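Local structure of PtLCIB4 H88A mutant (Phaeodactylum tricornutum, 5B5Z) at residues A[39-44]-A[259-264]; A[114-117]-A[123-126]; A[143-148]-A[186-191]. The protein is a diatom homolog of the limiting CO2-inducible protein LCIB, binds zinc and probably belongs to a group of beta-carbonic anhydrases that interconvert CO2 and bicarbonate. One frame throughout, in Å; residues are numbered along the deposited sequence.

In the fold
From the N terminus, helix 31-43 comes first, and contact 1 closes the longest loop when residues 259-264, more than 200 residues later, return to pack against that helix as part of the mixed sheet. Contacts 2 and 3 both nest inside this loop and follow one another in series. Contact 2 closes a short turn at the end of strand 107-117, the strand that carries the zinc ligand His115. Contact 3 then joins helix 140-154 to helix 183-192. Contacts 1 and 2 reach the same sheet, in which strand 238-247 lies between strands 107-117 and 255-264, yet their centres are 26 Å apart. The centres of contacts 2 and 3 are 16 Å apart.

Contact 1: A[39-44]-A[259-264]; sequences SKRLSQ and RRFCIR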
loop_
_atom_site.group_PDB
_atom_site.type_symbol
_atom_site.label_atom_id
_atom_site.label_comp_id
_atom_site.label_asym_id
_atom_site.label_seq_id
_atom_site.Cartn_x
_atom_site.Cartn_y
_atom_site.Cartn_z
ATOM N N SER A 39 -15.119 -13.078 -10.156
ATOM C CA SER A 39 -14.823 -14.386 -9.578
ATOM C C SER A 39 -15.560 -15.473 -10.357
ATOM O O SER A 39 -15.002 -16.535 -10.595
ATOM C CB SER A 39 -15.191 -14.435 -8.093
ATOM O OG SER A 39 -16.559 -14.163 -7.862
ATOM N N LYS A 40 -16.792 -15.197 -10.786
ATOM C CA LYS A 40 -17.531 -16.178 -11.586
ATOM C C LYS A 40 -16.819 -16.467 -12.898
ATOM O O LYS A 40 -16.670 -17.621 -13.288
ATOM C CB LYS A 40 -18.955 -15.695 -11.867
ATOM C CG LYS A 40 -19.787 -16.681 -12.699
ATOM C CD LYS A 40 -21.160 -16.112 -13.021
ATOM C CE LYS A 40 -22.114 -17.194 -13.510
ATOM N NZ LYS A 40 -23.535 -16.785 -13.304
ATOM N N ARG A 41 -16.373 -15.417 -13.581
ATOM C CA ARG A 41 -15.687 -15.595 -14.847
ATOM C C ARG A 41 -14.356 -16.320 -14.675
ATOM O O ARG A 41 -14.066 -17.273 -15.388
ATOM C CB ARG A 41 -15.468 -14.237 -15.529
ATOM C CG ARG A 41 -14.698 -14.315 -16.838
ATOM C CD ARG A 41 -15.409 -15.201 -17.853
ATOM N NE ARG A 41 -16.795 -14.788 -18.052
ATOM C CZ ARG A 41 -17.204 -13.997 -19.038
ATOM N NH1 ARG A 41 -16.335 -13.530 -19.921
ATOM N NH2 ARG A 41 -18.488 -13.672 -19.143
ATOM N N LEU A 42 -13.540 -15.889 -13.717
ATOM C CA LEU A 42 -12.221 -16.485 -13.583
ATOM C C LEU A 42 -12.271 -17.926 -13.057
ATOM O O LEU A 42 -11.343 -18.700 -13.294
ATOM C CB LEU A 42 -11.344 -15.608 -12.687
ATOM C CG LEU A 42 -10.983 -14.240 -13.287
ATOM C CD1 LEU A 42 -10.104 -13.515 -12.281
ATOM C CD2 LEU A 42 -10.256 -14.383 -14.620
ATOM N N SER A 43 -13.350 -18.293 -12.364
ATOM C CA SER A 43 -13.485 -19.675 -11.901
ATOM C C SER A 43 -13.580 -20.634 -13.082
ATOM O O SER A 43 -13.153 -21.781 -12.989
ATOM C CB SER A 43 -14.694 -19.844 -10.985
ATOM O OG SER A 43 -15.907 -19.661 -11.691
ATOM N N GLN A 44 -14.136 -20.164 -14.191
ATOM C CA GLN A 44 -14.198 -20.971 -15.409
ATOM C C GLN A 44 -12.826 -21.166 -16.040
ATOM O O GLN A 44 -12.666 -21.993 -16.941
ATOM C CB GLN A 44 -15.130 -20.330 -16.434
ATOM C CG GLN A 44 -16.558 -20.173 -15.977
ATOM C CD GLN A 44 -17.388 -19.446 -17.008
ATOM O OE1 GLN A 44 -17.056 -19.453 -18.195
ATOM N NE2 GLN A 44 -18.468 -18.815 -16.569
ATOM N N ARG A 259 -12.704 -1.012 -17.192
ATOM C CA ARG A 259 -12.184 -0.595 -18.483
ATOM C C ARG A 259 -11.354 -1.704 -19.149
ATOM O O ARG A 259 -11.244 -1.768 -20.376
ATOM C CB ARG A 259 -11.343 0.667 -18.304
ATOM C CG ARG A 259 -12.134 1.912 -17.995
ATOM C CD ARG A 259 -12.837 2.418 -19.248
ATOM N NE ARG A 259 -12.736 3.871 -19.353
ATOM C CZ ARG A 259 -13.736 4.698 -19.075
ATOM N NH1 ARG A 259 -14.900 4.214 -18.678
ATOM N NH2 ARG A 259 -13.563 6.001 -19.183
ATOM N N ARG A 260 -10.775 -2.583 -18.326
ATOM C CA ARG A 260 -9.952 -3.700 -18.777
ATOM C C ARG A 260 -10.288 -4.930 -17.940
ATOM O O ARG A 260 -10.368 -4.851 -16.709
ATOM C CB ARG A 260 -8.453 -3.393 -18.648
ATOM N N PHE A 261 -10.521 -6.057 -18.601
ATOM C CA PHE A 261 -10.700 -7.325 -17.899
ATOM C C PHE A 261 -10.222 -8.410 -18.849
ATOM O O PHE A 261 -10.891 -8.719 -19.831
ATOM C CB PHE A 261 -12.154 -7.535 -17.495
ATOM C CG PHE A 261 -12.389 -8.789 -16.702
ATOM C CD1 PHE A 261 -11.352 -9.411 -16.025
ATOM C CD2 PHE A 261 -13.658 -9.338 -16.632
ATOM C CE1 PHE A 261 -11.584 -10.566 -15.298
ATOM C CE2 PHE A 261 -13.896 -10.497 -15.907
ATOM C CZ PHE A 261 -12.861 -11.102 -15.232
ATOM N N CYS A 262 -9.043 -8.953 -18.572
ATOM C CA CYS A 262 -8.406 -9.868 -19.511
ATOM C C CYS A 262 -7.424 -10.790 -18.810
ATOM O O CYS A 262 -7.124 -10.617 -17.626
ATOM C CB CYS A 262 -7.697 -9.077 -20.623
ATOM S SG CYS A 262 -6.243 -8.126 -20.079
ATOM N N ILE A 263 -6.931 -11.774 -19.555
ATOM C CA ILE A 263 -5.958 -12.721 -19.045
ATOM C C ILE A 263 -4.760 -12.776 -19.983
ATOM O O ILE A 263 -4.918 -12.825 -21.202
ATOM C CB ILE A 263 -6.557 -14.129 -18.896
ATOM C CG1 ILE A 263 -7.758 -14.115 -17.949
ATOM C CG2 ILE A 263 -5.506 -15.084 -18.371
ATOM C CD1 ILE A 263 -8.450 -15.472 -17.839
ATOM N N ARG A 264 -3.567 -12.737 -19.404
ATOM C CA ARG A 264 -2.323 -12.854 -20.154
ATOM C C ARG A 264 -1.594 -14.129 -19.746
ATOM O O ARG A 264 -1.722 -14.574 -18.610
ATOM C CB ARG A 264 -1.431 -11.634 -19.910
ATOM C CG ARG A 264 -2.036 -10.316 -20.372
ATOM C CD ARG A 264 -1.279 -9.129 -19.768
ATOM N NE ARG A 264 0.161 -9.235 -19.995
ATOM C CZ ARG A 264 0.884 -8.362 -20.694
ATOM N NH1 ARG A 264 0.313 -7.292 -21.228
ATOM N NH2 ARG A 264 2.187 -8.552 -20.844
#
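Arg41 and Leu42 of helix 31-43 pack on Phe261 and Ile263 of strand 255-264, a helix lying on one face of the mixed beta sheet of this alpha/beta fold. The segment axes come within 11.0 Å and diverge by only 20°, so the helix runs nearly along the strand. Strand alternation supports this assignment: the CB atoms of Phe261 and Ile263 point to the helix, whereas that of Cys262 points away from it.

Apolar contact accounts for the whole interface, as no hydrogen bond crosses it. Phe261 has CG anti to its backbone nitrogen (chi1 -177°), which extends the ring up to the helix. Its CE2 meets the aliphatic CG of Arg41 at 4.0 Å, and its CE1 lies 4.1 Å from Leu42 CD2; both approaches are oblique to the ring. Phe274 continues the packing around Phe261, and Tyr47 borders Leu42 and Ile263.

None of the polar bonds nearby joins the two segments: Ser43 OG donates to Lys40 O at 2.7 Å within the helix, and Arg264 reaches out to a salt bridge with Asp226 of helix 205-228. The closest approach between the segments is methyl to methyl, Leu42 CD2 to Ile263 CD1 at 3.8 Å.

Contact 2: A[114-117]-A[123-126]; sequences SHVG and KWGT. With ZN (zinc ion), chain C.
With chi1 at 59°, Val116 turns both methyls to the segment 123-126: CG1 sits between the backbone nitrogen and the carbonyl carbon, and CG2 lies across from the nitrogen. Trp124 (chi1 -67°) has CG opposite its carbonyl carbon, which swings the benzo half of the indole to those methyls. CG1 of Val116 lies 3.9 Å from Trp124 CZ3, and CG2 lies 3.7 Å from Gly125 N. Phe25 meets the indole at a steep angle, and Met206 of helix 205-228 also touches it.

The backbone closes the turn that follows strand 107-117. Gly117 O accepts from Gly125 N at 2.8 Å, and the N-H...O angle of 143° shows a bent bond. The same oxygen receives a weak bond from Thr126 N at 3.4 Å and a CA-H...O contact from Trp124 CA at 3.5 Å. Gly117 CA comes within 4.5 Å of Thr126 CA, a proximity eased by the missing side chain, while Gly125 adopts a positive phi. Both glycines also bond through their backbones to Cys138, the neighbour of the zinc ligand Cys139.

His115, on the same strand, binds zinc through NE2 at 2.1 Å, and Asn247 OD1 holds its ND1 by a hydrogen bond that, with the metal bond, helps fix the ring's rotation. Cys59 and Cys139 bind the zinc through SG, and a water 1.9 Å from the zinc completes four-coordination. A site of two cysteines, one histidine and a bound water is consistent with beta-carbonic anhydrase chemistry, in which a zinc-bound hydroxide derived from such a water attacks CO2.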
loop_
_atom_site.group_PDB
_atom_site.type_symbol
_atom_site.label_atom_id
_atom_site.label_comp_id
_atom_site.label_asym_id
_atom_site.label_seq_id
_atom_site.Cartn_x
_atom_site.Cartn_y
_atom_site.Cartn_z
ATOM N N SER A 114 -7.680 4.127 -10.995
ATOM C CA SER A 114 -7.781 5.422 -10.377
ATOM C C SER A 114 -8.984 5.423 -9.451
ATOM O O SER A 114 -9.731 4.461 -9.386
ATOM C CB SER A 114 -7.956 6.495 -11.446
ATOM O OG SER A 114 -9.157 6.241 -12.172
ATOM N N HIS A 115 -9.185 6.507 -8.728
ATOM C CA HIS A 115 -10.440 6.621 -7.980
ATOM C C HIS A 115 -10.912 8.069 -7.914
ATOM O O HIS A 115 -10.163 9.000 -8.216
ATOM C CB HIS A 115 -10.316 6.021 -6.562
ATOM C CG HIS A 115 -9.560 6.871 -5.591
ATOM N ND1 HIS A 115 -10.117 7.354 -4.425
ATOM C CD2 HIS A 115 -8.281 7.311 -5.605
ATOM C CE1 HIS A 115 -9.214 8.071 -3.776
ATOM N NE2 HIS A 115 -8.085 8.045 -4.457
ATOM N N VAL A 116 -12.165 8.243 -7.521
ATOM C CA VAL A 116 -12.760 9.572 -7.451
ATOM C C VAL A 116 -13.920 9.541 -6.467
ATOM O O VAL A 116 -14.664 8.562 -6.424
ATOM C CB VAL A 116 -13.233 10.047 -8.842
ATOM C CG1 VAL A 116 -14.269 9.092 -9.432
ATOM C CG2 VAL A 116 -13.764 11.467 -8.758
ATOM N N GLY A 117 -14.044 10.593 -5.668
ATOM C CA GLY A 117 -15.164 10.731 -4.755
ATOM C C GLY A 117 -16.359 11.372 -5.432
ATOM O O GLY A 117 -16.208 12.186 -6.339
ATOM N N LYS A 123 -21.574 15.844 -6.486
ATOM C CA LYS A 123 -20.407 16.608 -6.926
ATOM C C LYS A 123 -19.186 15.680 -7.002
ATOM O O LYS A 123 -18.910 14.939 -6.051
ATOM C CB LYS A 123 -20.142 17.775 -5.965
ATOM C CG LYS A 123 -18.872 18.566 -6.239
ATOM C CD LYS A 123 -18.726 19.746 -5.271
ATOM C CE LYS A 123 -17.652 20.737 -5.727
ATOM N NZ LYS A 123 -18.210 21.852 -6.553
ATOM N N TRP A 124 -18.475 15.714 -8.125
ATOM C CA TRP A 124 -17.303 14.846 -8.323
ATOM C C TRP A 124 -16.039 15.433 -7.706
ATOM O O TRP A 124 -15.883 16.648 -7.615
ATOM C CB TRP A 124 -17.071 14.593 -9.817
ATOM C CG TRP A 124 -18.149 13.785 -10.447
ATOM C CD1 TRP A 124 -19.212 14.248 -11.180
ATOM C CD2 TRP A 124 -18.295 12.360 -10.384
ATOM N NE1 TRP A 124 -20.003 13.195 -11.579
ATOM C CE2 TRP A 124 -19.462 12.024 -11.102
ATOM C CE3 TRP A 124 -17.544 11.330 -9.790
ATOM C CZ2 TRP A 124 -19.897 10.707 -11.248
ATOM C CZ3 TRP A 124 -17.971 10.033 -9.939
ATOM C CH2 TRP A 124 -19.142 9.728 -10.664
ATOM N N GLY A 125 -15.124 14.561 -7.284
ATOM C CA GLY A 125 -13.833 15.011 -6.801
ATOM C C GLY A 125 -13.774 15.227 -5.306
ATOM O O GLY A 125 -12.789 15.756 -4.800
ATOM N N THR A 126 -14.833 14.824 -4.609
ATOM C CA THR A 126 -14.910 14.979 -3.165
ATOM C C THR A 126 -15.885 13.965 -2.578
ATOM O O THR A 126 -16.818 13.515 -3.247
ATOM C CB THR A 126 -15.333 16.418 -2.765
ATOM O OG1 THR A 126 -15.240 16.569 -1.342
ATOM C CG2 THR A 126 -16.759 16.740 -3.228
HETATM ZN ZN ZN C . -6.287 9.022 -4.084
HETATM O O HOH W 1 -6.797 10.188 -2.649
#

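Contact 3: A[143-148]-A[186-191]; sequences VAAAQA and GYVRDM
Asp190 N to Gly186 O and Met191 N to Tyr187 O, each at 2.9 Å, are the shortest polar bonds here, and they hold the helix that presents Val188 and Arg189 to Ala145 and Ala148. No hydrogen bond crosses between the two segments. Asp190 OD1 forms a salt bridge with Arg193, three residues on and just past the end of the helix.

Between the helices the contact is made by carbon. The CB of Ala145 points at the partner helix and meets CG1 of Val188 at 3.6 Å. A chi1 of 174° turns that methyl to the facing helix. Roughly at right angles to that approach, CG of Arg189 stands 3.9 Å from Ala145 CB, and the chain then runs on so that its CD reaches Ala148 CB at 3.7 Å. Further out, a bend at chi3 folds the guanidinium back along its own helix, with Gly186 N above one face.

This is a crossed helix pair, its axes 8.9 Å apart at -55°, and the small alanine side chains permit the closeness: Ala145 CA and Arg189 CA are separated by 4.9 Å. Helix 140-154 begins directly after the zinc ligand Cys139, and the side chain of Val188 is about 9 Å from the zinc. Elsewhere on helix 183-192, Tyr187 and Met191 pack on Ala183 and Pro180 of the second subunit.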
loop_
_atom_site.group_PDB
_atom_site.type_symbol
_atom_site.label_atom_id
_atom_site.label_comp_id
_atom_site.label_asym_id
_atom_site.label_seq_id
_atom_site.Cartn_x
_atom_site.Cartn_y
_atom_site.Cartn_z
ATOM N N VAL A 143 -5.864 15.373 -7.897
ATOM C CA VAL A 143 -6.391 16.734 -8.011
ATOM C C VAL A 143 -5.267 17.760 -7.882
ATOM O O VAL A 143 -5.203 18.714 -8.668
ATOM C CB VAL A 143 -7.490 17.007 -6.960
ATOM C CG1 VAL A 143 -7.798 18.501 -6.872
ATOM C CG2 VAL A 143 -8.760 16.229 -7.308
ATOM N N ALA A 144 -4.366 17.547 -6.923
ATOM C CA ALA A 144 -3.202 18.414 -6.763
ATOM C C ALA A 144 -2.305 18.387 -8.003
ATOM O O ALA A 144 -1.817 19.431 -8.462
ATOM C CB ALA A 144 -2.402 18.001 -5.517
ATOM N N ALA A 145 -2.079 17.192 -8.543
ATOM C CA ALA A 145 -1.260 17.056 -9.739
ATOM C C ALA A 145 -1.931 17.742 -10.919
ATOM O O ALA A 145 -1.272 18.424 -11.694
ATOM C CB ALA A 145 -1.004 15.596 -10.065
ATOM N N ALA A 146 -3.237 17.554 -11.046
ATOM C CA ALA A 146 -3.989 18.170 -12.143
ATOM C C ALA A 146 -3.859 19.693 -12.112
ATOM O O ALA A 146 -3.634 20.334 -13.149
ATOM C CB ALA A 146 -5.452 17.767 -12.073
ATOM N N GLN A 147 -4.018 20.267 -10.923
ATOM C CA GLN A 147 -3.878 21.712 -10.752
ATOM C C GLN A 147 -2.513 22.186 -11.227
ATOM O O GLN A 147 -2.413 23.140 -11.998
ATOM C CB GLN A 147 -4.105 22.107 -9.287
ATOM C CG GLN A 147 -5.570 22.103 -8.888
ATOM C CD GLN A 147 -5.792 22.107 -7.383
ATOM O OE1 GLN A 147 -4.878 21.830 -6.602
ATOM N NE2 GLN A 147 -7.020 22.428 -6.969
ATOM N N ALA A 148 -1.459 21.501 -10.790
ATOM C CA ALA A 148 -0.101 21.860 -11.175
ATOM C C ALA A 148 0.157 21.769 -12.684
ATOM O O ALA A 148 0.766 22.673 -13.271
ATOM C CB ALA A 148 0.888 20.989 -10.421
ATOM N N GLY A 186 5.692 13.733 -7.464
ATOM C CA GLY A 186 6.383 14.239 -8.635
ATOM C C GLY A 186 6.135 13.324 -9.821
ATOM O O GLY A 186 5.930 13.789 -10.943
ATOM N N TYR A 187 6.141 12.019 -9.566
ATOM C CA TYR A 187 5.841 11.049 -10.614
ATOM C C TYR A 187 4.390 11.189 -11.090
ATOM O O TYR A 187 4.105 11.040 -12.278
ATOM C CB TYR A 187 6.102 9.619 -10.122
ATOM C CG TYR A 187 7.567 9.239 -9.976
ATOM C CD1 TYR A 187 8.505 9.603 -10.938
ATOM C CD2 TYR A 187 8.011 8.518 -8.868
ATOM C CE1 TYR A 187 9.844 9.252 -10.803
ATOM C CE2 TYR A 187 9.346 8.170 -8.720
ATOM C CZ TYR A 187 10.254 8.536 -9.690
ATOM O OH TYR A 187 11.577 8.191 -9.545
ATOM N N VAL A 188 3.464 11.455 -10.172
ATOM C CA VAL A 188 2.064 11.628 -10.571
ATOM C C VAL A 188 1.924 12.840 -11.494
ATOM O O VAL A 188 1.237 12.778 -12.522
ATOM C CB VAL A 188 1.132 11.786 -9.344
ATOM C CG1 VAL A 188 -0.299 12.123 -9.775
ATOM C CG2 VAL A 188 1.188 10.526 -8.474
ATOM N N ARG A 189 2.592 13.937 -11.142
ATOM C CA ARG A 189 2.582 15.121 -11.998
ATOM C C ARG A 189 3.178 14.775 -13.361
ATOM O O ARG A 189 2.643 15.189 -14.394
ATOM C CB ARG A 189 3.358 16.291 -11.370
ATOM C CG ARG A 189 2.614 17.023 -10.270
ATOM C CD ARG A 189 3.355 18.318 -9.860
ATOM N NE ARG A 189 4.718 18.052 -9.404
ATOM C CZ ARG A 189 5.062 17.830 -8.136
ATOM N NH1 ARG A 189 4.144 17.829 -7.184
ATOM N NH2 ARG A 189 6.329 17.593 -7.820
ATOM N N ASP A 190 4.266 14.012 -13.356
ATOM C CA ASP A 190 4.929 13.614 -14.608
ATOM C C ASP A 190 3.996 12.829 -15.515
ATOM O O ASP A 190 3.884 13.121 -16.705
ATOM C CB ASP A 190 6.167 12.765 -14.342
ATOM C CG ASP A 190 7.328 13.565 -13.777
ATOM O OD1 ASP A 190 7.337 14.810 -13.918
ATOM O OD2 ASP A 190 8.244 12.931 -13.207
ATOM N N MET A 191 3.324 11.829 -14.959
ATOM C CA MET A 191 2.484 10.990 -15.794
ATOM C C MET A 191 1.170 11.667 -16.222
ATOM O O MET A 191 0.549 11.257 -17.209
ATOM C CB MET A 191 2.237 9.657 -15.085
ATOM C CG MET A 191 3.491 8.787 -15.175
ATOM S SD MET A 191 3.377 7.147 -14.461
ATOM C CE MET A 191 3.909 7.451 -12.771
#